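Local coordinates for hypothetical NUDIX hydrolase (Listeria monocytogenes, PDB 3SON), which is a putative Nudix hydrolase that probably cleaves nucleoside diphosphates linked to another group, with the help of bound divalent metal ions, at residues E56-D61 and Y102-S107; Q34-G39 and R52-E57; V10-K15 and F93-T98; F22-R27 and R114-E119. All coordinates share one frame; numbering follows the deposited sequence.

Contact 1. Residues E56-D61 and Y102-S107. With CA (calcium ion), chain C.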
# COMPACT_ATOMS: atom_id res chain seq x y z
N GLU A 56 22.54 -7.90 -4.43
CA GLU A 56 22.72 -8.82 -3.34
C GLU A 56 21.83 -10.05 -3.58
O GLU A 56 22.27 -11.19 -3.46
CB GLU A 56 22.37 -8.18 -1.98
CG GLU A 56 23.29 -7.02 -1.55
CD GLU A 56 22.93 -6.40 -0.18
OE1 GLU A 56 21.84 -6.73 0.37
OE2 GLU A 56 23.73 -5.57 0.36
N GLU A 57 20.58 -9.84 -3.96
CA GLU A 57 19.66 -10.97 -4.01
C GLU A 57 19.78 -11.85 -5.24
O GLU A 57 19.45 -13.04 -5.16
CB GLU A 57 18.21 -10.49 -3.83
CG GLU A 57 17.95 -9.85 -2.47
CD GLU A 57 16.48 -9.72 -2.14
OE1 GLU A 57 15.67 -10.48 -2.73
OE2 GLU A 57 16.12 -8.87 -1.30
N LEU A 58 20.19 -11.28 -6.37
CA LEU A 58 20.30 -11.98 -7.66
C LEU A 58 21.73 -12.27 -8.16
O LEU A 58 21.92 -12.89 -9.21
CB LEU A 58 19.47 -11.18 -8.73
CG LEU A 58 18.07 -10.83 -8.29
CD1 LEU A 58 17.36 -10.00 -9.35
CD2 LEU A 58 17.24 -12.07 -8.00
N ASN A 59 22.71 -11.89 -7.33
CA ASN A 59 24.13 -12.06 -7.59
C ASN A 59 24.53 -11.66 -9.02
O ASN A 59 25.11 -12.45 -9.77
CB ASN A 59 24.56 -13.46 -7.19
CG ASN A 59 24.55 -13.64 -5.69
OD1 ASN A 59 25.36 -13.04 -4.97
ND2 ASN A 59 23.60 -14.40 -5.19
N LEU A 60 24.21 -10.43 -9.36
CA LEU A 60 24.39 -9.92 -10.73
C LEU A 60 25.70 -9.15 -10.88
O LEU A 60 26.15 -8.53 -9.94
CB LEU A 60 23.29 -8.91 -11.09
CG LEU A 60 21.80 -9.21 -10.95
CD1 LEU A 60 20.99 -7.90 -11.04
CD2 LEU A 60 21.36 -10.20 -12.01
N ASP A 61 26.27 -9.14 -12.09
CA ASP A 61 27.39 -8.23 -12.43
C ASP A 61 26.97 -6.75 -12.18
O ASP A 61 25.93 -6.49 -11.57
CB ASP A 61 27.84 -8.46 -13.88
CG ASP A 61 26.74 -8.18 -14.89
OD1 ASP A 61 26.32 -9.14 -15.58
OD2 ASP A 61 26.30 -7.01 -15.00
N TYR A 102 20.20 -16.02 -17.21
CA TYR A 102 21.06 -17.20 -16.99
C TYR A 102 22.13 -16.96 -15.93
O TYR A 102 22.66 -17.90 -15.35
CB TYR A 102 21.78 -17.67 -18.26
CG TYR A 102 20.90 -18.18 -19.39
CD1 TYR A 102 19.54 -18.46 -19.19
CD2 TYR A 102 21.44 -18.44 -20.66
CE1 TYR A 102 18.74 -18.92 -20.23
CE2 TYR A 102 20.66 -18.92 -21.70
CZ TYR A 102 19.30 -19.16 -21.48
OH TYR A 102 18.51 -19.64 -22.51
N GLN A 103 22.48 -15.70 -15.72
CA GLN A 103 23.51 -15.35 -14.77
C GLN A 103 23.02 -15.23 -13.33
O GLN A 103 23.82 -15.11 -12.41
CB GLN A 103 24.17 -14.04 -15.16
CG GLN A 103 24.94 -14.13 -16.46
CD GLN A 103 25.50 -12.79 -16.87
OE1 GLN A 103 26.54 -12.36 -16.37
NE2 GLN A 103 24.83 -12.13 -17.80
N VAL A 104 21.70 -15.21 -13.14
CA VAL A 104 21.12 -14.99 -11.85
C VAL A 104 21.34 -16.20 -10.93
O VAL A 104 21.12 -17.33 -11.34
CB VAL A 104 19.59 -14.74 -12.02
CG1 VAL A 104 18.93 -14.63 -10.66
CG2 VAL A 104 19.34 -13.46 -12.86
N THR A 105 21.86 -15.96 -9.74
CA THR A 105 21.94 -17.02 -8.70
C THR A 105 21.39 -16.39 -7.42
O THR A 105 21.54 -15.19 -7.18
CB THR A 105 23.38 -17.65 -8.50
OG1 THR A 105 24.31 -16.68 -8.02
CG2 THR A 105 23.97 -18.28 -9.87
N LEU A 106 20.77 -17.20 -6.57
CA LEU A 106 20.12 -16.64 -5.38
C LEU A 106 21.00 -16.75 -4.14
O LEU A 106 21.92 -17.52 -4.14
CB LEU A 106 18.79 -17.35 -5.17
CG LEU A 106 17.82 -17.22 -6.33
CD1 LEU A 106 16.49 -17.95 -6.08
CD2 LEU A 106 17.64 -15.73 -6.57
N SER A 107 20.75 -15.86 -3.18
CA SER A 107 21.35 -15.93 -1.86
C SER A 107 20.65 -17.00 -1.04
O SER A 107 19.60 -17.56 -1.45
CB SER A 107 21.27 -14.58 -1.14
OG SER A 107 19.96 -14.28 -0.69
CA CA C . 17.12 -7.71 0.87
O HOH W 1 19.15 -7.79 1.57
O HOH W 2 18.31 -14.24 -2.94
O HOH W 3 15.79 -7.45 3.17
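Leu58, Leu60 and Val104 make the apolar interlock between residues 56-61 and 102-107. Val104 is the bump. Its CG1, anti to the backbone N (chi1 175°), lies 4.0 Å from Leu58 CB. Its other branch, CG2, lies 3.9 Å from Leu60 CD2. Val104 therefore fits between two leucines, and its side chain runs alongside each of them and points the same way. Leu106 widens this patch. Its CB starts away from the helix end, but CD2 returns to meet Leu58 CD2 at 3.9 Å and also sits against the Glu57 carbonyl. Leu97 and Leu113 pack against Val104 from elsewhere in the fold.

Asn59 fills the outer side. It is the first residue after helix 46-58 to leave helical angles, with positive phi, and its side chain crosses that of Thr105 at about a right angle. Asn59 CB is 3.3 Å from Thr105 OG1. Asn59 ND2 donates to Thr105 O at 3.0 Å, with the acceptor in the amide plane of Asn59. In return, Thr105 N donates to Leu58 O at 3.1 Å. Both donors stand well above the planes of the carbonyls they meet. A water bridges Glu57 O and Ser107 N.

Glu57 leaves the helix on the side away from the loop, and its OE2 binds calcium. At the end of this metal-binding helix, the loop backbone thus satisfies Leu58 O directly and Glu57 O through water, while the leucine and valine groups lie on the inner side.

Contact 2. Residues Q34-G39 and R52-E57. With CA (calcium ion), chain C.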
# COMPACT_ATOMS: atom_id res chain seq x y z
N GLN A 34 7.88 -13.65 -2.72
CA GLN A 34 8.08 -12.20 -2.67
C GLN A 34 8.99 -11.70 -3.80
O GLN A 34 9.62 -12.47 -4.57
CB GLN A 34 8.71 -11.76 -1.31
CG GLN A 34 10.13 -12.37 -1.11
CD GLN A 34 10.73 -12.23 0.29
OE1 GLN A 34 11.77 -12.87 0.57
NE2 GLN A 34 10.18 -11.32 1.13
N PHE A 35 9.07 -10.38 -3.90
CA PHE A 35 10.02 -9.72 -4.78
C PHE A 35 11.31 -9.36 -4.02
O PHE A 35 11.47 -9.76 -2.86
CB PHE A 35 9.38 -8.48 -5.42
CG PHE A 35 8.20 -8.79 -6.34
CD1 PHE A 35 8.34 -9.64 -7.40
CD2 PHE A 35 6.96 -8.11 -6.20
CE1 PHE A 35 7.26 -9.88 -8.27
CE2 PHE A 35 5.87 -8.38 -7.02
CZ PHE A 35 6.01 -9.26 -8.07
N VAL A 36 12.27 -8.78 -4.74
CA VAL A 36 13.48 -8.25 -4.15
C VAL A 36 13.05 -7.15 -3.18
O VAL A 36 12.21 -6.32 -3.50
CB VAL A 36 14.44 -7.72 -5.24
CG1 VAL A 36 15.58 -6.86 -4.67
CG2 VAL A 36 15.00 -8.83 -6.06
N ALA A 37 13.58 -7.16 -1.96
CA ALA A 37 13.15 -6.13 -0.97
C ALA A 37 14.30 -5.80 -0.04
O ALA A 37 15.11 -6.69 0.29
CB ALA A 37 11.96 -6.63 -0.14
N GLY A 38 14.37 -4.57 0.41
CA GLY A 38 15.39 -4.22 1.38
C GLY A 38 15.28 -2.81 1.85
O GLY A 38 14.67 -1.99 1.18
N GLY A 39 16.02 -2.45 2.87
CA GLY A 39 15.95 -1.12 3.39
C GLY A 39 17.16 -0.25 3.04
O GLY A 39 18.26 -0.75 2.74
N ARG A 52 21.61 -1.94 -5.13
CA ARG A 52 22.35 -2.78 -4.17
C ARG A 52 21.60 -4.04 -3.83
O ARG A 52 22.21 -5.13 -3.84
CB ARG A 52 22.69 -2.01 -2.89
CG ARG A 52 23.57 -2.84 -1.91
CD ARG A 52 23.92 -2.09 -0.59
NE ARG A 52 22.78 -1.34 -0.06
CZ ARG A 52 21.74 -1.89 0.55
NH1 ARG A 52 21.70 -3.22 0.78
NH2 ARG A 52 20.71 -1.13 0.94
N GLU A 53 20.30 -3.90 -3.53
CA GLU A 53 19.48 -5.03 -3.08
C GLU A 53 19.31 -6.03 -4.21
O GLU A 53 19.26 -7.25 -3.98
CB GLU A 53 18.12 -4.56 -2.57
CG GLU A 53 18.25 -3.82 -1.27
CD GLU A 53 18.58 -4.73 -0.05
OE1 GLU A 53 18.28 -5.94 -0.12
OE2 GLU A 53 19.06 -4.19 0.99
N SER A 54 19.12 -5.50 -5.41
CA SER A 54 19.02 -6.31 -6.60
C SER A 54 20.30 -7.10 -6.82
O SER A 54 20.25 -8.30 -7.11
CB SER A 54 18.69 -5.43 -7.83
OG SER A 54 17.39 -4.87 -7.62
N ILE A 55 21.45 -6.44 -6.73
CA ILE A 55 22.73 -7.15 -6.81
C ILE A 55 22.92 -8.21 -5.68
O ILE A 55 23.39 -9.30 -5.94
CB ILE A 55 23.92 -6.17 -6.76
CG1 ILE A 55 23.94 -5.23 -7.98
CG2 ILE A 55 25.20 -6.98 -6.61
CD1 ILE A 55 24.78 -3.96 -7.80
N GLU A 56 22.54 -7.90 -4.43
CA GLU A 56 22.72 -8.82 -3.34
C GLU A 56 21.83 -10.05 -3.58
O GLU A 56 22.27 -11.19 -3.46
CB GLU A 56 22.37 -8.18 -1.98
CG GLU A 56 23.29 -7.02 -1.55
CD GLU A 56 22.93 -6.40 -0.18
OE1 GLU A 56 21.84 -6.73 0.37
OE2 GLU A 56 23.73 -5.57 0.36
N GLU A 57 20.58 -9.84 -3.96
CA GLU A 57 19.66 -10.97 -4.01
C GLU A 57 19.78 -11.85 -5.24
O GLU A 57 19.45 -13.04 -5.16
CB GLU A 57 18.21 -10.49 -3.83
CG GLU A 57 17.95 -9.85 -2.47
CD GLU A 57 16.48 -9.72 -2.14
OE1 GLU A 57 15.67 -10.48 -2.73
OE2 GLU A 57 16.12 -8.87 -1.30
CA CA C . 17.12 -7.71 0.87
O HOH W 4 13.45 -10.65 -1.12
O HOH W 1 19.15 -7.79 1.57
O HOH W 3 15.79 -7.45 3.17
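Glu57 OE2 meets both backbone polar groups of Ala37: it accepts from Ala37 N at 3.1 Å, and it lies 2.9 Å from Ala37 O. Two oxygens come this close because both bind the same calcium ion. The N-H approaches OE2 from above the carboxylate plane. The other oxygen, Glu57 OE1, rests against Val36 CA, and a water lies between Phe35 O and Glu57 OE1, 2.7 Å from OE1. Beyond Ala37 O, which is 2.3 Å from calcium, the third protein ligand is Glu53 OE1, also at 2.3 Å. The Glu53 chain bends at chi2 (-73°), which turns CD towards the strand. Glu53 CD packs 3.5 Å from Gly38 CA, a close approach that a residue without a side chain permits. Two waters add to the metal shell, one donating also to Glu56 OE1.

These residues follow the Nudix box, GX5EX7REUXEEXGU, closely, with Ser54 and Asn59 departing from it. It begins at Gly38 and includes Glu44, Arg52, Glu53, Glu56 and Glu57. The loop-helix-loop of this signature is the usual metal site of Nudix hydrolases. Strand 36-39 and helix 52-57 approach to 7.9 Å between axes.

Arg52 organises the second shell. Its NH1 forms salt bridges with Glu53 OE2 at 2.8 Å and with Glu56 OE2, so it grips the oxygen of Glu53 that does not bind calcium. Arg52 NE pairs with Glu44. Arg52 NH2 makes a weak hydrogen bond to Gly39 O. On the helix side of the strand, Val36 CG1 packs against the backbone at Glu53 and near Ser54 OG, whose hydroxyl bonds to Ala50 O.

Contact 3. Residues V10-K15 and F93-T98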
# COMPACT_ATOMS: atom_id res chain seq x y z
N VAL A 10 11.72 -4.41 -5.65
CA VAL A 10 12.21 -4.53 -7.04
C VAL A 10 11.67 -5.79 -7.73
O VAL A 10 11.84 -6.90 -7.21
CB VAL A 10 13.73 -4.58 -7.10
CG1 VAL A 10 14.19 -4.58 -8.53
CG2 VAL A 10 14.36 -3.42 -6.34
N ILE A 11 10.96 -5.61 -8.86
CA ILE A 11 10.30 -6.68 -9.57
C ILE A 11 11.15 -7.05 -10.77
O ILE A 11 11.30 -6.25 -11.69
CB ILE A 11 8.91 -6.25 -10.08
CG1 ILE A 11 8.01 -5.82 -8.90
CG2 ILE A 11 8.19 -7.37 -10.90
CD1 ILE A 11 6.68 -5.24 -9.34
N PRO A 12 11.74 -8.25 -10.78
CA PRO A 12 12.47 -8.67 -12.01
C PRO A 12 11.48 -9.05 -13.11
O PRO A 12 10.37 -9.53 -12.81
CB PRO A 12 13.20 -9.95 -11.55
CG PRO A 12 13.02 -10.00 -10.08
CD PRO A 12 11.71 -9.34 -9.80
N PHE A 13 11.82 -8.80 -14.39
CA PHE A 13 10.98 -9.27 -15.49
C PHE A 13 11.82 -9.64 -16.72
O PHE A 13 12.98 -9.20 -16.84
CB PHE A 13 9.91 -8.25 -15.91
CG PHE A 13 10.47 -7.02 -16.53
CD1 PHE A 13 10.88 -5.96 -15.73
CD2 PHE A 13 10.62 -6.92 -17.92
CE1 PHE A 13 11.39 -4.83 -16.29
CE2 PHE A 13 11.12 -5.77 -18.49
CZ PHE A 13 11.55 -4.74 -17.70
N ILE A 14 11.25 -10.47 -17.60
CA ILE A 14 11.93 -10.88 -18.84
C ILE A 14 10.92 -10.80 -19.96
O ILE A 14 9.73 -11.08 -19.74
CB ILE A 14 12.52 -12.30 -18.81
CG1 ILE A 14 11.46 -13.32 -18.37
CG2 ILE A 14 13.71 -12.39 -17.89
CD1 ILE A 14 11.97 -14.76 -18.32
N LYS A 15 11.38 -10.38 -21.13
CA LYS A 15 10.59 -10.46 -22.36
C LYS A 15 10.79 -11.81 -23.05
O LYS A 15 11.91 -12.15 -23.43
CB LYS A 15 11.01 -9.36 -23.34
CG LYS A 15 10.01 -9.17 -24.48
CD LYS A 15 10.54 -8.25 -25.61
CE LYS A 15 9.42 -7.49 -26.29
NZ LYS A 15 8.20 -8.31 -26.52
N PHE A 93 10.35 -0.68 -7.96
CA PHE A 93 11.16 -0.66 -9.19
C PHE A 93 11.02 -1.93 -10.01
O PHE A 93 10.49 -2.89 -9.53
CB PHE A 93 12.67 -0.46 -8.87
CG PHE A 93 12.99 0.77 -8.10
CD1 PHE A 93 12.79 0.83 -6.74
CD2 PHE A 93 13.48 1.89 -8.75
CE1 PHE A 93 13.09 1.96 -6.04
CE2 PHE A 93 13.78 3.05 -8.02
CZ PHE A 93 13.53 3.09 -6.69
N ALA A 94 11.64 -1.97 -11.18
CA ALA A 94 11.65 -3.17 -12.00
C ALA A 94 12.96 -3.32 -12.72
O ALA A 94 13.64 -2.35 -12.99
CB ALA A 94 10.51 -3.12 -12.99
N ILE A 95 13.40 -4.57 -12.92
CA ILE A 95 14.66 -4.80 -13.53
C ILE A 95 14.48 -5.74 -14.66
O ILE A 95 13.87 -6.81 -14.47
CB ILE A 95 15.69 -5.27 -12.44
CG1 ILE A 95 17.09 -5.55 -13.02
CG2 ILE A 95 15.20 -6.49 -11.61
CD1 ILE A 95 18.13 -5.59 -11.93
N ASP A 96 15.04 -5.36 -15.82
CA ASP A 96 14.98 -6.21 -17.01
C ASP A 96 16.11 -7.19 -17.02
O ASP A 96 17.26 -6.80 -17.24
CB ASP A 96 15.00 -5.32 -18.28
CG ASP A 96 14.66 -6.07 -19.58
OD1 ASP A 96 14.57 -7.33 -19.58
OD2 ASP A 96 14.44 -5.37 -20.62
N LEU A 97 15.80 -8.48 -16.86
CA LEU A 97 16.83 -9.50 -16.93
C LEU A 97 16.71 -10.37 -18.19
O LEU A 97 17.24 -11.49 -18.19
CB LEU A 97 16.80 -10.38 -15.70
CG LEU A 97 16.81 -9.66 -14.32
CD1 LEU A 97 16.59 -10.65 -13.19
CD2 LEU A 97 18.09 -8.89 -14.10
N THR A 98 16.12 -9.84 -19.26
CA THR A 98 15.95 -10.57 -20.52
C THR A 98 17.30 -11.08 -21.06
O THR A 98 17.42 -12.23 -21.55
CB THR A 98 15.24 -9.70 -21.59
OG1 THR A 98 14.00 -9.20 -21.07
CG2 THR A 98 14.99 -10.51 -22.90
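Phe13 and Asp96 carry the main side-chain contact of this parallel strand pair. Phe13 CG sits between its backbone N and carbonyl carbon (chi1 67°). The ring lies across the neighbouring strand, with Asp96 CA over one face, 4.0 Å from the ring centroid, in a CH-pi contact. Ala94 CB meets the ring edge at Phe13 CE1. On the other sheet face, Ile95 CG2 touches Val10 CG1 at 3.8 Å, and Pro12 CB packs against Leu97 CD1.

In the backbone, Ile11 N donates to Phe93 O at 2.8 Å and Phe13 N to Ile95 O at 2.9 Å. Ile95 N and Leu97 N donate back to Ile11 O and Phe13 O. Beyond them, Lys15 N bonds to Thr98 OG1 at 2.9 Å, nearly straight at 173°.

Strands 7-15 and 87-96 are parallel neighbours in the mixed sheet of the Nudix fold, with helices 46-58 and 128-142 on its two faces. The face of Val10, Pro12, Phe93 and Ile95 is apolar. The other is too, apart from Asp96, whose CA and CB pack on the Phe13 ring while OD1 accepts from Thr98 N, an Asx turn. A side-chain oxygen thus extends the hydrogen bonding where strand 87-96 ends.

Contact 4. Residues F22-R27 and R114-E119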
# COMPACT_ATOMS: atom_id res chain seq x y z
N PHE A 22 7.51 -12.63 -15.07
CA PHE A 22 7.85 -11.90 -13.88
C PHE A 22 8.49 -12.88 -12.89
O PHE A 22 8.08 -14.06 -12.78
CB PHE A 22 6.59 -11.26 -13.30
CG PHE A 22 5.91 -10.33 -14.26
CD1 PHE A 22 6.38 -9.04 -14.38
CD2 PHE A 22 4.89 -10.75 -15.08
CE1 PHE A 22 5.85 -8.17 -15.29
CE2 PHE A 22 4.29 -9.87 -15.97
CZ PHE A 22 4.81 -8.59 -16.11
N GLY A 23 9.52 -12.39 -12.24
CA GLY A 23 10.34 -13.18 -11.39
C GLY A 23 9.89 -13.09 -9.92
O GLY A 23 9.82 -12.01 -9.34
N VAL A 24 9.45 -14.21 -9.36
CA VAL A 24 9.08 -14.23 -7.95
C VAL A 24 10.00 -15.17 -7.22
O VAL A 24 10.43 -16.18 -7.77
CB VAL A 24 7.63 -14.67 -7.71
CG1 VAL A 24 6.67 -13.75 -8.46
CG2 VAL A 24 7.37 -16.09 -8.23
N LEU A 25 10.23 -14.87 -5.94
CA LEU A 25 11.22 -15.59 -5.10
C LEU A 25 10.54 -16.28 -3.98
O LEU A 25 9.73 -15.68 -3.31
CB LEU A 25 12.23 -14.60 -4.54
CG LEU A 25 13.09 -13.80 -5.55
CD1 LEU A 25 13.79 -12.61 -4.88
CD2 LEU A 25 14.17 -14.67 -6.17
N HIS A 26 10.87 -17.56 -3.80
CA HIS A 26 10.32 -18.30 -2.74
C HIS A 26 11.32 -18.30 -1.62
O HIS A 26 12.51 -18.48 -1.84
CB HIS A 26 10.03 -19.68 -3.19
CG HIS A 26 9.28 -20.46 -2.18
ND1 HIS A 26 9.91 -21.32 -1.33
CD2 HIS A 26 7.93 -20.54 -1.90
CE1 HIS A 26 8.99 -21.86 -0.50
NE2 HIS A 26 7.77 -21.41 -0.86
N ARG A 27 10.84 -18.02 -0.40
CA ARG A 27 11.74 -17.99 0.74
C ARG A 27 12.23 -19.39 1.23
O ARG A 27 11.52 -20.43 1.17
CB ARG A 27 11.09 -17.28 1.92
CG ARG A 27 10.97 -15.77 1.69
CD ARG A 27 10.62 -15.10 3.03
NE ARG A 27 11.69 -15.20 4.05
CZ ARG A 27 12.70 -14.37 4.11
NH1 ARG A 27 12.86 -13.42 3.17
NH2 ARG A 27 13.62 -14.49 5.07
N ARG A 114 11.13 -18.14 -9.71
CA ARG A 114 10.23 -18.64 -10.71
C ARG A 114 9.76 -17.52 -11.64
O ARG A 114 9.33 -16.45 -11.19
CB ARG A 114 9.05 -19.33 -10.00
CG ARG A 114 8.17 -20.17 -10.94
CD ARG A 114 6.91 -20.58 -10.19
NE ARG A 114 7.16 -21.73 -9.31
CZ ARG A 114 6.24 -22.35 -8.57
NH1 ARG A 114 4.97 -21.98 -8.58
NH2 ARG A 114 6.59 -23.40 -7.82
N TRP A 115 9.87 -17.79 -12.93
CA TRP A 115 9.46 -16.87 -13.99
C TRP A 115 8.06 -17.27 -14.39
O TRP A 115 7.81 -18.41 -14.85
CB TRP A 115 10.40 -17.05 -15.18
CG TRP A 115 11.73 -16.49 -14.95
CD1 TRP A 115 12.92 -17.17 -14.82
CD2 TRP A 115 12.06 -15.10 -14.75
NE1 TRP A 115 13.96 -16.30 -14.56
CE2 TRP A 115 13.48 -15.04 -14.49
CE3 TRP A 115 11.32 -13.93 -14.71
CZ2 TRP A 115 14.14 -13.84 -14.23
CZ3 TRP A 115 11.99 -12.74 -14.41
CH2 TRP A 115 13.37 -12.69 -14.23
N VAL A 116 7.09 -16.38 -14.13
CA VAL A 116 5.68 -16.70 -14.22
C VAL A 116 4.93 -15.60 -14.96
O VAL A 116 5.39 -14.48 -15.08
CB VAL A 116 5.07 -16.85 -12.80
CG1 VAL A 116 5.75 -18.02 -12.07
CG2 VAL A 116 5.27 -15.57 -11.99
N SER A 117 3.73 -15.92 -15.45
CA SER A 117 2.92 -14.92 -16.10
C SER A 117 2.40 -13.91 -15.07
O SER A 117 2.46 -14.14 -13.88
CB SER A 117 1.71 -15.55 -16.76
OG SER A 117 0.85 -16.04 -15.75
N TYR A 118 1.90 -12.80 -15.56
CA TYR A 118 1.27 -11.82 -14.71
C TYR A 118 0.28 -12.46 -13.76
O TYR A 118 0.33 -12.34 -12.51
CB TYR A 118 0.59 -10.73 -15.58
CG TYR A 118 -0.21 -9.75 -14.76
CD1 TYR A 118 0.41 -8.74 -14.04
CD2 TYR A 118 -1.58 -9.87 -14.64
CE1 TYR A 118 -0.32 -7.88 -13.20
CE2 TYR A 118 -2.32 -8.99 -13.86
CZ TYR A 118 -1.70 -7.97 -13.18
OH TYR A 118 -2.43 -7.10 -12.39
N GLU A 119 -0.64 -13.20 -14.36
CA GLU A 119 -1.76 -13.76 -13.61
C GLU A 119 -1.27 -14.76 -12.59
O GLU A 119 -1.74 -14.77 -11.44
CB GLU A 119 -2.79 -14.31 -14.61
CG GLU A 119 -3.33 -13.21 -15.53
CD GLU A 119 -2.48 -12.86 -16.78
OE1 GLU A 119 -1.43 -13.52 -17.09
OE2 GLU A 119 -2.91 -11.92 -17.51
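Phe22 pairs with Val116 through its backbone and meets Tyr118 with its ring; it has the largest surface buried here, followed by Val24 and Val116. The backbone N and O of Phe22 both bond to Val116: Phe22 N donates to Val116 O at 2.8 Å, and Val116 N to Phe22 O at 2.9 Å. Its ring reaches the first turn of helix 118-124. Tyr118 N lies near the ring plane, at the edge, and Phe22 CE2 touches Tyr118 CB at 3.8 Å. Leu134 and Asn138 of helix 128-142 also touch this ring.

Val24 makes the second hydrogen-bonded pair, with Arg114. Val24 N donates to Arg114 O, and Arg114 N to Val24 O at 2.8 Å. Val24 CG1 faces Val116 CG2 at 4.2 Å. Val116 CG2 stands between its backbone N and carbonyl carbon, which brings it 3.3 Å from Phe22 O.

Between the two pairs, Gly23 faces Trp115. Trp115 CZ3 is 3.3 Å from Gly23 N; having no side chain, Gly23 lets the indole lie obliquely on its backbone.

Ser117 OG accepts from Ser120 N. The arrangement is an antiparallel strand pair, one strand of which passes through the N-cap Ser117 into helix 118-124, within the alpha-beta-alpha sandwich of the Nudix fold.

In the fold
Contacts 1 and 2 share Glu56 and Glu57 on helix 46-58, and their centres are about 10 Å apart. Contact 2 holds the three protein ligands of calcium; contact 1 lies at the C-terminal end of the same helix. Contact 3 joins the site through strand 7-15: Val36 O lies 2.9 Å from Val10 N, a probable hydrogen bond, and the Val10 side chain is about 9 Å from the calcium. Contacts 3 and 4 meet where Trp115 packs on Pro12 and Ile14, with centres about 11 Å apart. Leu25, on the strand of contact 4, touches both Glu57 and Leu106. Along the chain, contact 2 is nested inside the loops closed by contacts 3 and 4.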